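Local coordinates for protein ZYG-9 (Caenorhabditis elegans, PDB 2OF3) that plays a major role in organizing microtubules and spindle poles during mitosis and meiosis in one-cell stage embryos, at residues L51-L55 and A66-L70; W91-F96 and V107-C111. All blocks are in the same frame, centred on the assembly; numbering follows the deposited sequence.

Contact 1. Residues L51-L55 and A66-L70; sequences LMSQL and ALDSL
TOG domains are built from HEAT-like helical repeats, and in this one the short helix 49-55 packs on helix 60-76 with one small residue, Ala-66, at the closest point. Both segments are regular alpha-helix; their axes approach to 10.0 Å at 131° between N-to-C directions, neither antiparallel nor perpendicular. Register is set at Ala-66, whose CA lies 5.6 Å from CA of Gln-54. Its methyl fits among three side chains: CB lies 3.8 Å from Leu-51 CD1 and from Leu-55 CD2, and 3.7 Å from Gln-54 CB. Gln-54 (chi1 m, chi2 t) carries OE1 to 3.5 Å from Ala-66 CA. Leu-67 points away and packs on helix 101-120. Ser-69 adds a polar element: its OG and Gln-54 OE1, 4.3 Å apart, are bridged by a water that donates to Gln-54 OE1 (2.5 Å) and is hydrogen-bonded to Ser-69 OG (2.6 Å). At Leu-70 (mt) the apolar strip continues, with CD2 3.9 Å from CD2 of Leu-51 (tp) and CD1 4.2 Å from CD2 of Leu-55 (mt).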
loop_
_atom_site.group_PDB
_atom_site.type_symbol
_atom_site.label_atom_id
_atom_site.label_comp_id
_atom_site.label_asym_id
_atom_site.label_seq_id
_atom_site.Cartn_x
_atom_site.Cartn_y
_atom_site.Cartn_z
ATOM N N LEU A 51 -15.584 -1.394 -22.009
ATOM C CA LEU A 51 -14.634 -1.119 -20.896
ATOM C C LEU A 51 -13.289 -1.802 -21.117
ATOM O O LEU A 51 -12.237 -1.186 -20.938
ATOM C CB LEU A 51 -15.241 -1.531 -19.548
ATOM C CG LEU A 51 -14.409 -1.218 -18.295
ATOM C CD1 LEU A 51 -14.008 0.233 -18.186
ATOM C CD2 LEU A 51 -15.217 -1.650 -17.038
ATOM N N MET A 52 -13.314 -3.068 -21.535
ATOM C CA MET A 52 -12.074 -3.794 -21.834
ATOM C C MET A 52 -11.188 -3.089 -22.848
ATOM O O MET A 52 -9.940 -3.036 -22.673
ATOM C CB MET A 52 -12.370 -5.241 -22.293
ATOM C CG MET A 52 -12.861 -6.195 -21.158
ATOM S SD MET A 52 -11.642 -6.474 -19.870
ATOM C CE MET A 52 -10.487 -7.468 -20.766
ATOM N N SER A 53 -11.788 -2.575 -23.940
ATOM C CA SER A 53 -10.999 -1.830 -24.953
ATOM C C SER A 53 -10.316 -0.633 -24.388
ATOM O O SER A 53 -9.224 -0.313 -24.825
ATOM C CB SER A 53 -11.863 -1.368 -26.136
ATOM O OG SER A 53 -12.654 -2.460 -26.564
ATOM N N GLN A 54 -10.937 0.043 -23.413
ATOM C CA GLN A 54 -10.287 1.222 -22.804
ATOM C C GLN A 54 -9.186 0.806 -21.836
ATOM O O GLN A 54 -8.085 1.378 -21.832
ATOM C CB GLN A 54 -11.317 2.111 -22.072
ATOM C CG GLN A 54 -12.381 2.775 -22.987
ATOM C CD GLN A 54 -13.592 3.318 -22.213
ATOM O OE1 GLN A 54 -13.940 2.840 -21.115
ATOM N NE2 GLN A 54 -14.263 4.293 -22.801
ATOM N N LEU A 55 -9.511 -0.185 -21.001
ATOM C CA LEU A 55 -8.597 -0.697 -19.976
ATOM C C LEU A 55 -7.295 -1.152 -20.588
ATOM O O LEU A 55 -6.243 -0.908 -20.035
ATOM C CB LEU A 55 -9.259 -1.855 -19.183
ATOM C CG LEU A 55 -10.305 -1.492 -18.101
ATOM C CD1 LEU A 55 -10.866 -2.744 -17.457
ATOM C CD2 LEU A 55 -9.712 -0.609 -17.060
ATOM N N ALA A 66 -11.851 4.918 -19.024
ATOM C CA ALA A 66 -12.173 3.753 -18.213
ATOM C C ALA A 66 -12.289 4.181 -16.739
ATOM O O ALA A 66 -13.250 3.821 -16.058
ATOM C CB ALA A 66 -11.117 2.699 -18.395
ATOM N N LEU A 67 -11.329 4.955 -16.239
ATOM C CA LEU A 67 -11.363 5.434 -14.861
ATOM C C LEU A 67 -12.642 6.225 -14.462
ATOM O O LEU A 67 -13.183 6.056 -13.348
ATOM C CB LEU A 67 -10.098 6.245 -14.560
ATOM C CG LEU A 67 -8.836 5.383 -14.296
ATOM C CD1 LEU A 67 -7.535 6.079 -14.676
ATOM C CD2 LEU A 67 -8.798 4.827 -12.841
ATOM N N ASP A 68 -13.105 7.085 -15.371
ATOM C CA ASP A 68 -14.331 7.820 -15.188
ATOM C C ASP A 68 -15.559 6.888 -15.079
ATOM O O ASP A 68 -16.394 7.024 -14.182
ATOM C CB ASP A 68 -14.479 8.808 -16.364
ATOM C CG ASP A 68 -15.784 9.596 -16.305
ATOM O OD1 ASP A 68 -15.821 10.654 -15.595
ATOM O OD2 ASP A 68 -16.787 9.147 -16.951
ATOM N N SER A 69 -15.673 5.925 -15.986
ATOM C CA SER A 69 -16.733 4.951 -15.905
ATOM C C SER A 69 -16.657 4.180 -14.592
ATOM O O SER A 69 -17.699 3.848 -14.012
ATOM C CB SER A 69 -16.615 3.911 -17.037
ATOM O OG SER A 69 -16.816 4.484 -18.303
ATOM N N LEU A 70 -15.442 3.826 -14.170
ATOM C CA LEU A 70 -15.279 2.947 -12.991
ATOM C C LEU A 70 -15.610 3.740 -11.728
ATOM O O LEU A 70 -16.318 3.241 -10.818
ATOM C CB LEU A 70 -13.850 2.328 -12.947
ATOM C CG LEU A 70 -13.481 1.205 -13.934
ATOM C CD1 LEU A 70 -12.026 0.880 -13.910
ATOM C CD2 LEU A 70 -14.274 -0.073 -13.623
HETATM O O HOH W 1 -16.180 2.595 -20.022
#

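Contact 2. Residues W91-F96 and V107-C111; sequences WCTLRF and VLELC
A sulfur from each helix enters this otherwise hydrocarbon interface, yet no hydrogen bond crosses between the segments. Cys-92 and Cys-111, both with chi1 m, direct their CA-to-CB bonds toward the partner helix, and Cys-92 CB lies 3.7 Å from Cys-111 SG. That same SG makes a sulfur-aromatic contact with Phe-96, 5.4 Å from the ring centroid and 72° off the ring normal, an oblique approach whose closest ring atom is Phe-96 CZ at 4.0 Å. The first segment is helical through most of its length, and 107-111 throughout; the axes come within 10.3 Å and run at 150° to one another, nearly antiparallel, with a signed crossing angle of -150°. The CA atoms of Cys-92 and Val-107 fix the register at 6.1 Å. Such a helical hairpin, helix 85-95 followed by helix 101-120, is the recurring arrangement of HEAT-like repeats in TOG domains, and here Val-107 (chi1 t) fills its centre. Val-107 CG1 is 3.7 Å from Cys-92 CB and 3.6 Å from Phe-96 CE1, while Val-107 CG2 reaches Arg-95 CB at 3.6 Å and, more loosely, Trp-91 CZ3 at 4.4 Å. Arg-95 meets this interface through the aliphatic base of its side chain: its guanidinium leads away to a salt bridge with Glu-98. Phe-96, with chi1 m, also brings CE1 to 3.9 Å from Leu-108 CD2, and Phe-133 of helix 127-139 packs against both Phe-96 and Cys-111. On the flank toward helix 60-76, Leu-110 (chi1 t, chi2 p) places CD2 4.1 Å from Cys-92 SG.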
loop_
_atom_site.group_PDB
_atom_site.type_symbol
_atom_site.label_atom_id
_atom_site.label_comp_id
_atom_site.label_asym_id
_atom_site.label_seq_id
_atom_site.Cartn_x
_atom_site.Cartn_y
_atom_site.Cartn_z
ATOM N N TRP A 91 -5.004 -3.829 -12.023
ATOM C CA TRP A 91 -4.937 -2.891 -13.143
ATOM C C TRP A 91 -4.347 -1.541 -12.710
ATOM O O TRP A 91 -3.530 -0.986 -13.422
ATOM C CB TRP A 91 -6.334 -2.722 -13.746
ATOM C CG TRP A 91 -6.304 -1.845 -14.974
ATOM C CD1 TRP A 91 -6.069 -2.244 -16.270
ATOM C CD2 TRP A 91 -6.471 -0.393 -15.005
ATOM N NE1 TRP A 91 -6.102 -1.137 -17.098
ATOM C CE2 TRP A 91 -6.347 0.006 -16.365
ATOM C CE3 TRP A 91 -6.719 0.596 -14.010
ATOM C CZ2 TRP A 91 -6.470 1.383 -16.781
ATOM C CZ3 TRP A 91 -6.853 1.962 -14.412
ATOM C CH2 TRP A 91 -6.718 2.332 -15.801
ATOM N N CYS A 92 -4.752 -1.010 -11.559
ATOM C CA CYS A 92 -4.174 0.198 -10.989
ATOM C C CYS A 92 -2.669 0.043 -10.726
ATOM O O CYS A 92 -1.928 0.995 -10.981
ATOM C CB CYS A 92 -4.901 0.595 -9.685
ATOM S SG CYS A 92 -6.658 1.168 -9.933
ATOM N N THR A 93 -2.181 -1.132 -10.277
ATOM C CA THR A 93 -0.745 -1.274 -10.076
ATOM C C THR A 93 0.041 -1.117 -11.376
ATOM O O THR A 93 1.186 -0.663 -11.339
ATOM C CB THR A 93 -0.309 -2.627 -9.385
ATOM O OG1 THR A 93 -0.620 -3.712 -10.268
ATOM C CG2 THR A 93 -1.023 -2.844 -8.062
ATOM N N LEU A 94 -0.544 -1.519 -12.516
ATOM C CA LEU A 94 0.093 -1.363 -13.833
ATOM C C LEU A 94 0.306 0.123 -14.139
ATOM O O LEU A 94 1.370 0.519 -14.669
ATOM C CB LEU A 94 -0.767 -2.017 -14.916
ATOM C CG LEU A 94 -1.035 -3.525 -14.873
ATOM C CD1 LEU A 94 -1.802 -3.901 -16.101
ATOM C CD2 LEU A 94 0.256 -4.293 -14.800
ATOM N N ARG A 95 -0.687 0.930 -13.778
ATOM C CA ARG A 95 -0.585 2.392 -13.827
ATOM C C ARG A 95 0.444 2.983 -12.917
ATOM O O ARG A 95 0.930 4.058 -13.202
ATOM C CB ARG A 95 -1.930 3.080 -13.554
ATOM C CG ARG A 95 -3.063 2.599 -14.442
ATOM C CD ARG A 95 -2.730 2.818 -15.926
ATOM N NE ARG A 95 -3.074 1.583 -16.593
ATOM C CZ ARG A 95 -2.268 0.838 -17.324
ATOM N NH1 ARG A 95 -1.058 1.202 -17.602
ATOM N NH2 ARG A 95 -2.739 -0.269 -17.822
ATOM N N PHE A 96 0.832 2.311 -11.846
ATOM C CA PHE A 96 1.929 2.797 -10.999
ATOM C C PHE A 96 3.307 2.793 -11.661
ATOM O O PHE A 96 4.230 3.423 -11.149
ATOM C CB PHE A 96 1.987 2.045 -9.636
ATOM C CG PHE A 96 0.757 2.233 -8.780
ATOM C CD1 PHE A 96 -0.131 3.291 -9.017
ATOM C CD2 PHE A 96 0.467 1.349 -7.742
ATOM C CE1 PHE A 96 -1.307 3.470 -8.235
ATOM C CE2 PHE A 96 -0.690 1.505 -6.938
ATOM C CZ PHE A 96 -1.591 2.585 -7.195
ATOM N N VAL A 107 -6.277 7.364 -10.957
ATOM C CA VAL A 107 -6.036 5.995 -10.454
ATOM C C VAL A 107 -6.169 5.992 -8.946
ATOM O O VAL A 107 -6.856 5.154 -8.393
ATOM C CB VAL A 107 -4.662 5.454 -10.870
ATOM C CG1 VAL A 107 -4.338 4.180 -10.083
ATOM C CG2 VAL A 107 -4.605 5.213 -12.406
ATOM N N LEU A 108 -5.569 6.977 -8.266
ATOM C CA LEU A 108 -5.608 6.978 -6.804
ATOM C C LEU A 108 -6.989 7.229 -6.277
ATOM O O LEU A 108 -7.355 6.720 -5.227
ATOM C CB LEU A 108 -4.587 7.968 -6.221
ATOM C CG LEU A 108 -3.153 7.560 -6.599
ATOM C CD1 LEU A 108 -2.301 8.719 -6.144
ATOM C CD2 LEU A 108 -2.716 6.277 -5.854
ATOM N N GLU A 109 -7.785 7.999 -7.022
ATOM C CA GLU A 109 -9.180 8.227 -6.661
ATOM C C GLU A 109 -9.949 6.944 -6.760
ATOM O O GLU A 109 -10.755 6.641 -5.868
ATOM C CB GLU A 109 -9.760 9.262 -7.604
ATOM C CG GLU A 109 -11.198 9.493 -7.509
ATOM C CD GLU A 109 -11.658 10.505 -8.581
ATOM O OE1 GLU A 109 -10.809 11.211 -9.185
ATOM O OE2 GLU A 109 -12.876 10.595 -8.794
ATOM N N LEU A 110 -9.709 6.170 -7.820
ATOM C CA LEU A 110 -10.321 4.820 -7.892
ATOM C C LEU A 110 -9.871 3.907 -6.743
ATOM O O LEU A 110 -10.709 3.225 -6.145
ATOM C CB LEU A 110 -10.109 4.121 -9.253
ATOM C CG LEU A 110 -10.801 2.761 -9.411
ATOM C CD1 LEU A 110 -12.346 2.866 -9.188
ATOM C CD2 LEU A 110 -10.504 2.171 -10.781
ATOM N N CYS A 111 -8.574 3.896 -6.426
ATOM C CA CYS A 111 -8.048 3.045 -5.353
ATOM C C CYS A 111 -8.727 3.419 -4.042
ATOM O O CYS A 111 -9.132 2.547 -3.287
ATOM C CB CYS A 111 -6.518 3.204 -5.190
ATOM S SG CYS A 111 -5.590 2.536 -6.580
#

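In the fold
From the N terminus, the chain first closes contact 1 across the short connection between helix 49-55 and helix 60-76, then continues through helix 78-83 before contact 2 closes the turn from helix 85-95 into helix 101-120. The two closures are in series, neither enclosing nor crossing the other, with centres about 12 Å apart. Helix 60-76 joins them: Leu-70 CD1 and Leu-67 CD2 meet Leu-110 CD2 at 3.7 and 3.8 Å, and Leu-67 CD2 packs 3.8 Å from Trp-91 CZ3. A probable hydrogen bond from Trp-91 NE1 to Leu-55 O, 2.9 Å, links segment 51-55 to segment 91-96, tying the two neighbouring helical pairs together.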